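DUF4595 domain-containing protein (Bacteroides vulgatus, PDB 3TZG) is of unknown function but folds into a porin-like beta barrel whose interior holds a short helix and loop. Local coordinates at residues A[26-29]-A[33-36]; A[171-176]-A[182-187]; A[213-218]-A[239-244]. One frame throughout, in Å; residues are numbered along the deposited sequence.

Contact 1 (A[26-29]-A[33-36])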
loop_
_atom_site.group_PDB
_atom_site.type_symbol
_atom_site.label_atom_id
_atom_site.label_comp_id
_atom_site.label_asym_id
_atom_site.label_seq_id
_atom_site.Cartn_x
_atom_site.Cartn_y
_atom_site.Cartn_z
ATOM N N LEU A 26 12.616 11.760 -2.513
ATOM C CA LEU A 26 11.820 11.883 -1.284
ATOM C C LEU A 26 12.388 12.967 -0.384
ATOM O O LEU A 26 13.598 12.977 -0.141
ATOM C CB LEU A 26 11.754 10.553 -0.521
ATOM C CG LEU A 26 10.679 9.541 -0.893
ATOM C CD1 LEU A 26 10.821 9.045 -2.325
ATOM C CD2 LEU A 26 10.792 8.349 0.004
ATOM N N GLU A 27 11.521 13.879 0.108
ATOM C CA GLU A 27 11.959 14.986 0.962
ATOM C C GLU A 27 11.292 14.919 2.337
ATOM O O GLU A 27 10.159 14.437 2.458
ATOM C CB GLU A 27 11.691 16.355 0.297
ATOM C CG GLU A 27 12.536 16.626 -0.944
ATOM C CD GLU A 27 14.041 16.610 -0.732
ATOM O OE1 GLU A 27 14.505 17.118 0.314
ATOM O OE2 GLU A 27 14.758 16.100 -1.624
ATOM N N TYR A 28 12.028 15.388 3.375
ATOM C CA TYR A 28 11.609 15.369 4.780
ATOM C C TYR A 28 11.805 16.709 5.470
ATOM O O TYR A 28 12.707 17.467 5.100
ATOM C CB TYR A 28 12.395 14.301 5.565
ATOM C CG TYR A 28 12.284 12.906 4.993
ATOM C CD1 TYR A 28 11.245 12.056 5.368
ATOM C CD2 TYR A 28 13.210 12.437 4.065
ATOM C CE1 TYR A 28 11.123 10.775 4.819
ATOM C CE2 TYR A 28 13.095 11.165 3.501
ATOM C CZ TYR A 28 12.057 10.333 3.887
ATOM O OH TYR A 28 11.966 9.077 3.332
ATOM N N ASP A 29 10.988 16.987 6.503
ATOM C CA ASP A 29 11.111 18.217 7.279
ATOM C C ASP A 29 12.090 18.004 8.445
ATOM O O ASP A 29 12.582 16.886 8.632
ATOM C CB ASP A 29 9.742 18.693 7.769
ATOM C CG ASP A 29 9.003 17.801 8.747
ATOM O OD1 ASP A 29 9.677 17.053 9.506
ATOM O OD2 ASP A 29 7.756 17.941 8.846
ATOM N N LYS A 33 9.484 13.994 9.190
ATOM C CA LYS A 33 8.199 13.749 8.535
ATOM C C LYS A 33 8.362 13.914 7.032
ATOM O O LYS A 33 9.061 14.830 6.611
ATOM C CB LYS A 33 7.113 14.685 9.087
ATOM C CG LYS A 33 6.792 14.416 10.560
ATOM C CD LYS A 33 5.547 15.149 11.107
ATOM C CE LYS A 33 5.793 16.570 11.573
ATOM N NZ LYS A 33 5.840 17.517 10.442
ATOM N N ILE A 34 7.783 12.999 6.223
ATOM C CA ILE A 34 7.878 13.057 4.750
ATOM C C ILE A 34 7.048 14.235 4.292
ATOM O O ILE A 34 5.910 14.394 4.738
ATOM C CB ILE A 34 7.464 11.720 4.033
ATOM C CG1 ILE A 34 7.871 11.737 2.531
ATOM C CG2 ILE A 34 5.976 11.353 4.257
ATOM C CD1 ILE A 34 7.759 10.450 1.778
ATOM N N ILE A 35 7.630 15.100 3.463
ATOM C CA ILE A 35 6.894 16.275 3.013
ATOM C C ILE A 35 6.777 16.241 1.493
ATOM O O ILE A 35 6.034 17.048 0.929
ATOM C CB ILE A 35 7.494 17.603 3.539
ATOM C CG1 ILE A 35 8.996 17.728 3.258
ATOM C CG2 ILE A 35 7.191 17.749 5.042
ATOM C CD1 ILE A 35 9.531 19.090 3.470
ATOM N N LYS A 36 7.441 15.261 0.846
ATOM C CA LYS A 36 7.386 15.062 -0.601
ATOM C C LYS A 36 7.812 13.638 -0.998
ATOM O O LYS A 36 8.857 13.183 -0.548
ATOM C CB LYS A 36 8.266 16.089 -1.336
ATOM C CG LYS A 36 7.463 16.826 -2.398
ATOM C CD LYS A 36 8.314 17.633 -3.330
ATOM C CE LYS A 36 7.484 18.137 -4.473
ATOM N NZ LYS A 36 8.280 18.961 -5.422
#
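Glu27 O is gripped by two backbone amides of the returning strand, Ile35 N at 2.8 Å and, on a longer and more bent bond, Lys36 N at 3.3 Å. Both donors approach from the same face of the carbonyl plane, and the Lys36 amide stands above it rather than on a lone pair. This doubled grip is the signature of a classic beta bulge: Ile35 and Lys36 together face Glu27, and the register slips by one residue. Glu27 N closes the pair by donating to Lys36 O at 2.8 Å. Nearer the turn, Asp29 N bonds to Lys33 O, while the Asp29 carboxylate reaches Lys33 across the turn. With its CG lodged between the backbone N and carbonyl carbon (chi1 64°), Asp29 offers OD1 to Lys33 N, which comes from above the carboxylate plane, and also to Asp31 N in an Asx-turn bond. The bent chain of Lys33 brings NZ to the syn lone pair of Asp29 OD2, forming a salt bridge. On the face carrying Tyr28 and Ile34, ring atom Tyr28 CE1 lies 3.9 Å from Ile34 CB, and Ile34 CD1 comes to 4.1 Å from Leu26 CG. The phenol oxygen looks beyond the hairpin, bonding to Val10 O and Asn168 ND2. The whole is thus a bulged antiparallel hairpin within the barrel wall: strand 23-28 pairs on its other side with strand 12-15, and strand 34-37 passes the pairing on to strand 40-45.

Contact 2 (A[171-176]-A[182-187]); sequences LQAYVI and DSFFYF
Tyr174 presents the face of its ring to the edge of Phe184 in an offset edge-to-face pair, with centroids 5.2 Å apart and planes at 68°. The Phe184 rim atoms CE1 and CZ do the touching, CZ lying 3.6 Å from Tyr174 CE1. Phe184 reaches across because its CG swings opposite the backbone N (chi1 166°), which also brings the ring edge to Ala173 O. A second aromatic ring is used in a different way: Ile176 CD1 sits over a face of Phe187 in a CH-pi contact, 16° off the ring normal, while Tyr186 CD2 covers the opposite face, so Phe187 is sandwiched. Between these two contacts Ala173 points its methyl at the helix, CB lying 4.0 Å from Phe187 CB and 4.1 Å from Phe184 CD1. Replacing Tyr174 with an alanine would probably leave the Phe184 edge without the ring it rests on and deprive the Tyr37 hydroxyl of a hydrogen-bonding partner. No hydrogen bond crosses between 171-176 and 182-187, although nearby Asn170 ND2 bonds to Phe187 O. This contact therefore probably rests mainly on dispersion and weak C-H to ring electrostatics, with the polar end of Tyr174 satisfied by Tyr37.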
loop_
_atom_site.group_PDB
_atom_site.type_symbol
_atom_site.label_atom_id
_atom_site.label_comp_id
_atom_site.label_asym_id
_atom_site.label_seq_id
_atom_site.Cartn_x
_atom_site.Cartn_y
_atom_site.Cartn_z
ATOM N N LEU A 171 8.471 -0.482 4.304
ATOM C CA LEU A 171 8.787 -1.013 2.973
ATOM C C LEU A 171 7.891 -2.205 2.549
ATOM O O LEU A 171 7.862 -2.483 1.345
ATOM C CB LEU A 171 10.274 -1.396 2.873
ATOM C CG LEU A 171 11.204 -0.163 3.055
ATOM C CD1 LEU A 171 12.633 -0.533 2.960
ATOM C CD2 LEU A 171 10.859 0.969 2.075
ATOM N N GLN A 172 7.074 -2.807 3.479
ATOM C CA GLN A 172 6.089 -3.869 3.178
ATOM C C GLN A 172 5.061 -3.365 2.202
ATOM O O GLN A 172 4.462 -4.157 1.465
ATOM C CB GLN A 172 5.362 -4.352 4.434
ATOM C CG GLN A 172 6.252 -4.848 5.550
ATOM C CD GLN A 172 5.519 -4.939 6.870
ATOM O OE1 GLN A 172 4.270 -4.881 6.945
ATOM N NE2 GLN A 172 6.298 -5.059 7.951
ATOM N N ALA A 173 4.837 -2.019 2.202
ATOM C CA ALA A 173 3.885 -1.354 1.310
ATOM C C ALA A 173 4.224 -1.611 -0.155
ATOM O O ALA A 173 3.350 -1.518 -1.007
ATOM C CB ALA A 173 3.876 0.138 1.583
ATOM N N TYR A 174 5.490 -1.935 -0.456
ATOM C CA TYR A 174 5.899 -2.186 -1.826
ATOM C C TYR A 174 5.581 -3.620 -2.245
ATOM O O TYR A 174 5.671 -3.893 -3.444
ATOM C CB TYR A 174 7.393 -1.877 -2.023
ATOM C CG TYR A 174 7.697 -0.391 -2.027
ATOM C CD1 TYR A 174 7.322 0.415 -3.099
ATOM C CD2 TYR A 174 8.318 0.219 -0.941
ATOM C CE1 TYR A 174 7.540 1.790 -3.084
ATOM C CE2 TYR A 174 8.540 1.597 -0.912
ATOM C CZ TYR A 174 8.151 2.381 -1.989
ATOM O OH TYR A 174 8.396 3.744 -2.014
ATOM N N VAL A 175 5.154 -4.520 -1.305
ATOM C CA VAL A 175 4.835 -5.923 -1.647
ATOM C C VAL A 175 3.439 -6.403 -1.150
ATOM O O VAL A 175 2.925 -7.398 -1.677
ATOM C CB VAL A 175 5.893 -6.908 -1.116
ATOM C CG1 VAL A 175 7.252 -6.662 -1.747
ATOM C CG2 VAL A 175 5.990 -6.898 0.408
ATOM N N ILE A 176 2.851 -5.763 -0.131
ATOM C CA ILE A 176 1.566 -6.277 0.397
ATOM C C ILE A 176 0.382 -5.801 -0.473
ATOM O O ILE A 176 0.546 -4.975 -1.390
ATOM C CB ILE A 176 1.317 -5.977 1.893
ATOM C CG1 ILE A 176 1.053 -4.483 2.136
ATOM C CG2 ILE A 176 2.519 -6.543 2.699
ATOM C CD1 ILE A 176 0.808 -4.072 3.534
ATOM N N ASP A 182 -3.918 5.468 -2.054
ATOM C CA ASP A 182 -4.149 5.992 -0.713
ATOM C C ASP A 182 -3.805 4.910 0.328
ATOM O O ASP A 182 -3.191 5.223 1.350
ATOM C CB ASP A 182 -5.587 6.507 -0.545
ATOM C CG ASP A 182 -6.673 5.533 -0.907
ATOM O OD1 ASP A 182 -6.688 5.069 -2.079
ATOM O OD2 ASP A 182 -7.564 5.294 -0.051
ATOM N N SER A 183 -4.125 3.631 0.036
ATOM C CA SER A 183 -3.787 2.530 0.935
ATOM C C SER A 183 -2.268 2.307 0.934
ATOM O O SER A 183 -1.694 1.999 1.989
ATOM C CB SER A 183 -4.535 1.261 0.553
ATOM O OG SER A 183 -5.883 1.245 1.018
ATOM N N PHE A 184 -1.606 2.519 -0.240
ATOM C CA PHE A 184 -0.158 2.422 -0.338
ATOM C C PHE A 184 0.476 3.353 0.702
ATOM O O PHE A 184 1.233 2.883 1.557
ATOM C CB PHE A 184 0.324 2.754 -1.757
ATOM C CG PHE A 184 1.809 2.994 -1.848
ATOM C CD1 PHE A 184 2.697 1.929 -1.888
ATOM C CD2 PHE A 184 2.324 4.290 -1.861
ATOM C CE1 PHE A 184 4.068 2.155 -1.967
ATOM C CE2 PHE A 184 3.705 4.513 -1.935
ATOM C CZ PHE A 184 4.561 3.446 -2.002
ATOM N N PHE A 185 0.107 4.661 0.667
ATOM C CA PHE A 185 0.608 5.669 1.590
ATOM C C PHE A 185 0.195 5.371 3.044
ATOM O O PHE A 185 1.017 5.549 3.955
ATOM C CB PHE A 185 0.140 7.058 1.171
ATOM C CG PHE A 185 0.931 7.563 -0.007
ATOM C CD1 PHE A 185 2.313 7.731 0.078
ATOM C CD2 PHE A 185 0.304 7.852 -1.216
ATOM C CE1 PHE A 185 3.047 8.166 -1.033
ATOM C CE2 PHE A 185 1.044 8.292 -2.320
ATOM C CZ PHE A 185 2.406 8.442 -2.218
ATOM N N TYR A 186 -1.030 4.856 3.251
ATOM C CA TYR A 186 -1.499 4.473 4.577
ATOM C C TYR A 186 -0.540 3.482 5.236
ATOM O O TYR A 186 -0.227 3.663 6.406
ATOM C CB TYR A 186 -2.908 3.868 4.499
ATOM C CG TYR A 186 -3.368 3.211 5.783
ATOM C CD1 TYR A 186 -3.975 3.956 6.793
ATOM C CD2 TYR A 186 -3.221 1.841 5.979
ATOM C CE1 TYR A 186 -4.442 3.347 7.960
ATOM C CE2 TYR A 186 -3.682 1.221 7.141
ATOM C CZ TYR A 186 -4.300 1.977 8.123
ATOM O OH TYR A 186 -4.742 1.369 9.265
ATOM N N PHE A 187 -0.070 2.451 4.491
ATOM C CA PHE A 187 0.871 1.452 4.995
ATOM C C PHE A 187 2.297 1.989 5.017
ATOM O O PHE A 187 2.963 1.841 6.052
ATOM C CB PHE A 187 0.815 0.134 4.191
ATOM C CG PHE A 187 -0.442 -0.653 4.507
ATOM C CD1 PHE A 187 -0.619 -1.245 5.751
ATOM C CD2 PHE A 187 -1.466 -0.757 3.582
ATOM C CE1 PHE A 187 -1.798 -1.921 6.063
ATOM C CE2 PHE A 187 -2.654 -1.439 3.904
ATOM C CZ PHE A 187 -2.805 -2.014 5.140
#

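Contact 3 (A[213-218]-A[239-244])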
loop_
_atom_site.group_PDB
_atom_site.type_symbol
_atom_site.label_atom_id
_atom_site.label_comp_id
_atom_site.label_asym_id
_atom_site.label_seq_id
_atom_site.Cartn_x
_atom_site.Cartn_y
_atom_site.Cartn_z
ATOM N N SER A 213 -8.938 -19.372 -9.295
ATOM C CA SER A 213 -7.581 -19.135 -9.772
ATOM C C SER A 213 -6.666 -18.946 -8.547
ATOM O O SER A 213 -7.153 -18.579 -7.466
ATOM C CB SER A 213 -7.503 -17.968 -10.748
ATOM O OG SER A 213 -7.892 -16.732 -10.181
ATOM N N THR A 214 -5.369 -19.290 -8.689
ATOM C CA THR A 214 -4.350 -19.156 -7.636
ATOM C C THR A 214 -3.088 -18.634 -8.251
ATOM O O THR A 214 -2.881 -18.811 -9.441
ATOM C CB THR A 214 -4.092 -20.496 -6.890
ATOM O OG1 THR A 214 -3.575 -21.473 -7.789
ATOM C CG2 THR A 214 -5.332 -21.058 -6.198
ATOM N N TYR A 215 -2.222 -18.001 -7.463
ATOM C CA TYR A 215 -0.956 -17.418 -7.956
ATOM C C TYR A 215 0.045 -17.400 -6.836
ATOM O O TYR A 215 -0.318 -17.012 -5.738
ATOM C CB TYR A 215 -1.211 -15.987 -8.490
ATOM C CG TYR A 215 -0.244 -15.508 -9.543
ATOM C CD1 TYR A 215 -0.300 -15.997 -10.839
ATOM C CD2 TYR A 215 0.663 -14.486 -9.273
ATOM C CE1 TYR A 215 0.609 -15.578 -11.812
ATOM C CE2 TYR A 215 1.559 -14.035 -10.249
ATOM C CZ TYR A 215 1.531 -14.587 -11.518
ATOM O OH TYR A 215 2.381 -14.148 -12.511
ATOM N N ASN A 216 1.277 -17.863 -7.074
ATOM C CA ASN A 216 2.348 -17.875 -6.074
ATOM C C ASN A 216 3.588 -17.186 -6.612
ATOM O O ASN A 216 4.060 -17.490 -7.712
ATOM C CB ASN A 216 2.688 -19.294 -5.622
ATOM C CG ASN A 216 1.566 -19.909 -4.836
ATOM O OD1 ASN A 216 1.477 -19.834 -3.610
ATOM N ND2 ASN A 216 0.639 -20.450 -5.520
ATOM N N VAL A 217 4.089 -16.225 -5.845
ATOM C CA VAL A 217 5.275 -15.441 -6.198
ATOM C C VAL A 217 6.324 -15.511 -5.073
ATOM O O VAL A 217 6.023 -15.902 -3.935
ATOM C CB VAL A 217 4.941 -13.955 -6.523
ATOM C CG1 VAL A 217 3.982 -13.841 -7.693
ATOM C CG2 VAL A 217 4.398 -13.224 -5.307
ATOM N N HIS A 218 7.545 -15.104 -5.410
ATOM C CA HIS A 218 8.654 -14.997 -4.507
ATOM C C HIS A 218 9.127 -13.548 -4.478
ATOM O O HIS A 218 9.230 -12.907 -5.534
ATOM C CB HIS A 218 9.781 -15.943 -4.939
ATOM C CG HIS A 218 11.029 -15.843 -4.094
ATOM N ND1 HIS A 218 11.091 -16.394 -2.823
ATOM C CD2 HIS A 218 12.200 -15.226 -4.355
ATOM C CE1 HIS A 218 12.299 -16.109 -2.374
ATOM N NE2 HIS A 218 12.999 -15.414 -3.262
ATOM N N LYS A 239 10.169 -14.758 -14.237
ATOM C CA LYS A 239 9.282 -13.683 -14.705
ATOM C C LYS A 239 9.241 -12.568 -13.652
ATOM O O LYS A 239 8.668 -12.744 -12.578
ATOM C CB LYS A 239 7.870 -14.197 -15.044
ATOM C CG LYS A 239 6.945 -13.149 -15.650
ATOM C CD LYS A 239 5.539 -13.692 -15.820
ATOM C CE LYS A 239 4.544 -12.694 -16.373
ATOM N NZ LYS A 239 4.796 -12.376 -17.807
ATOM N N LEU A 240 9.893 -11.432 -13.957
ATOM C CA LEU A 240 9.945 -10.286 -13.057
ATOM C C LEU A 240 8.633 -9.541 -13.154
ATOM O O LEU A 240 8.229 -9.173 -14.253
ATOM C CB LEU A 240 11.153 -9.378 -13.384
ATOM C CG LEU A 240 11.412 -8.180 -12.468
ATOM C CD1 LEU A 240 11.728 -8.608 -11.068
ATOM C CD2 LEU A 240 12.552 -7.396 -12.966
ATOM N N LEU A 241 7.940 -9.380 -12.030
ATOM C CA LEU A 241 6.636 -8.725 -12.013
ATOM C C LEU A 241 6.768 -7.304 -11.546
ATOM O O LEU A 241 6.003 -6.475 -12.008
ATOM C CB LEU A 241 5.605 -9.476 -11.136
ATOM C CG LEU A 241 5.367 -10.983 -11.439
ATOM C CD1 LEU A 241 4.367 -11.562 -10.519
ATOM C CD2 LEU A 241 4.961 -11.237 -12.881
ATOM N N SER A 242 7.705 -7.008 -10.623
ATOM C CA SER A 242 7.985 -5.641 -10.146
ATOM C C SER A 242 9.402 -5.531 -9.608
ATOM O O SER A 242 9.935 -6.479 -9.024
ATOM C CB SER A 242 6.998 -5.197 -9.074
ATOM O OG SER A 242 7.314 -5.763 -7.817
ATOM N N ARG A 243 10.000 -4.359 -9.790
ATOM C CA ARG A 243 11.327 -4.041 -9.281
ATOM C C ARG A 243 11.332 -2.585 -8.776
ATOM O O ARG A 243 11.086 -1.658 -9.543
ATOM C CB ARG A 243 12.405 -4.289 -10.346
ATOM C CG ARG A 243 13.817 -4.008 -9.879
ATOM C CD ARG A 243 14.727 -4.144 -11.059
ATOM N NE ARG A 243 16.022 -3.523 -10.871
ATOM C CZ ARG A 243 17.042 -3.703 -11.693
ATOM N NH1 ARG A 243 16.935 -4.532 -12.725
ATOM N NH2 ARG A 243 18.203 -3.111 -11.451
ATOM N N ILE A 244 11.601 -2.412 -7.485
ATOM C CA ILE A 244 11.722 -1.106 -6.849
ATOM C C ILE A 244 13.141 -0.965 -6.348
ATOM O O ILE A 244 13.620 -1.829 -5.620
ATOM C CB ILE A 244 10.671 -0.898 -5.722
ATOM C CG1 ILE A 244 9.248 -0.769 -6.326
ATOM C CG2 ILE A 244 10.996 0.319 -4.845
ATOM C CD1 ILE A 244 8.415 -1.995 -6.106
#
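Leu241 swings its CG opposite the carbonyl carbon (chi1 -54°) and then continues straight out, CD1 lying anti to CA with chi2 at 180°, so that this single methyl reaches both Tyr215 and Val217. Tyr215 answers from the other direction: its CG is turned well away from the backbone N (chi1 -154°), and the ring extends toward the leucine. The meeting is at the ring's edge rather than its face, Leu241 CD1 lying in the ring plane 3.8 Å from Tyr215 CE2. The phenol end takes part as well, with Tyr215 OH 3.8 Å from Leu241 CD1 and 3.9 Å from Leu241 CD2. Val217 meets the same methyl from close beside the ring, its CG1 standing 3.7 Å from Leu241 CD1. No hydrogen bond crosses between the two segments, and the backbones stay well apart: the closest approach of alpha carbons, Val217 CA to Leu241 CA, is 9.0 Å. The contact therefore illustrates packing between strands that are next but one; here Leu241 and Tyr215 reach over the strand that lies between. That strand is 227-235. Leu241 and Ser242 both face Val233 in a classic beta bulge, and the helix-like backbone of Leu241 belongs to this irregularity. Val217 also packs on Val233, and the ring of Tyr215 stacks with that of Tyr235. Strand 227-235 thus lies between the two partners and pairs antiparallel with each, while strand 213-224 is flanked on its other side by strand 199-208, and strand 239-247 meets strand 12-15, completing the circuit of the barrel wall.

The three contacts follow one another along the chain without interleaving. Contacts 1 and 3 belong to the wall of the barrel, their centres about 30 Å apart, one in a hairpin near the start of the chain and the other among its last strands. Strand 12-15 pairs with both 23-28 and 239-247. Contact 2 lies within, its centre about 17 Å from that of contact 1 and about 16 Å from that of contact 3. It touches contact 3 directly, where Tyr174 CD1 packs 3.9 Å from Ile244 CG1, but its nearest atoms stay about 6 Å from contact 1. The internal helix and loop thus appear to occupy part of the enclosed space, as in a partly plugged barrel.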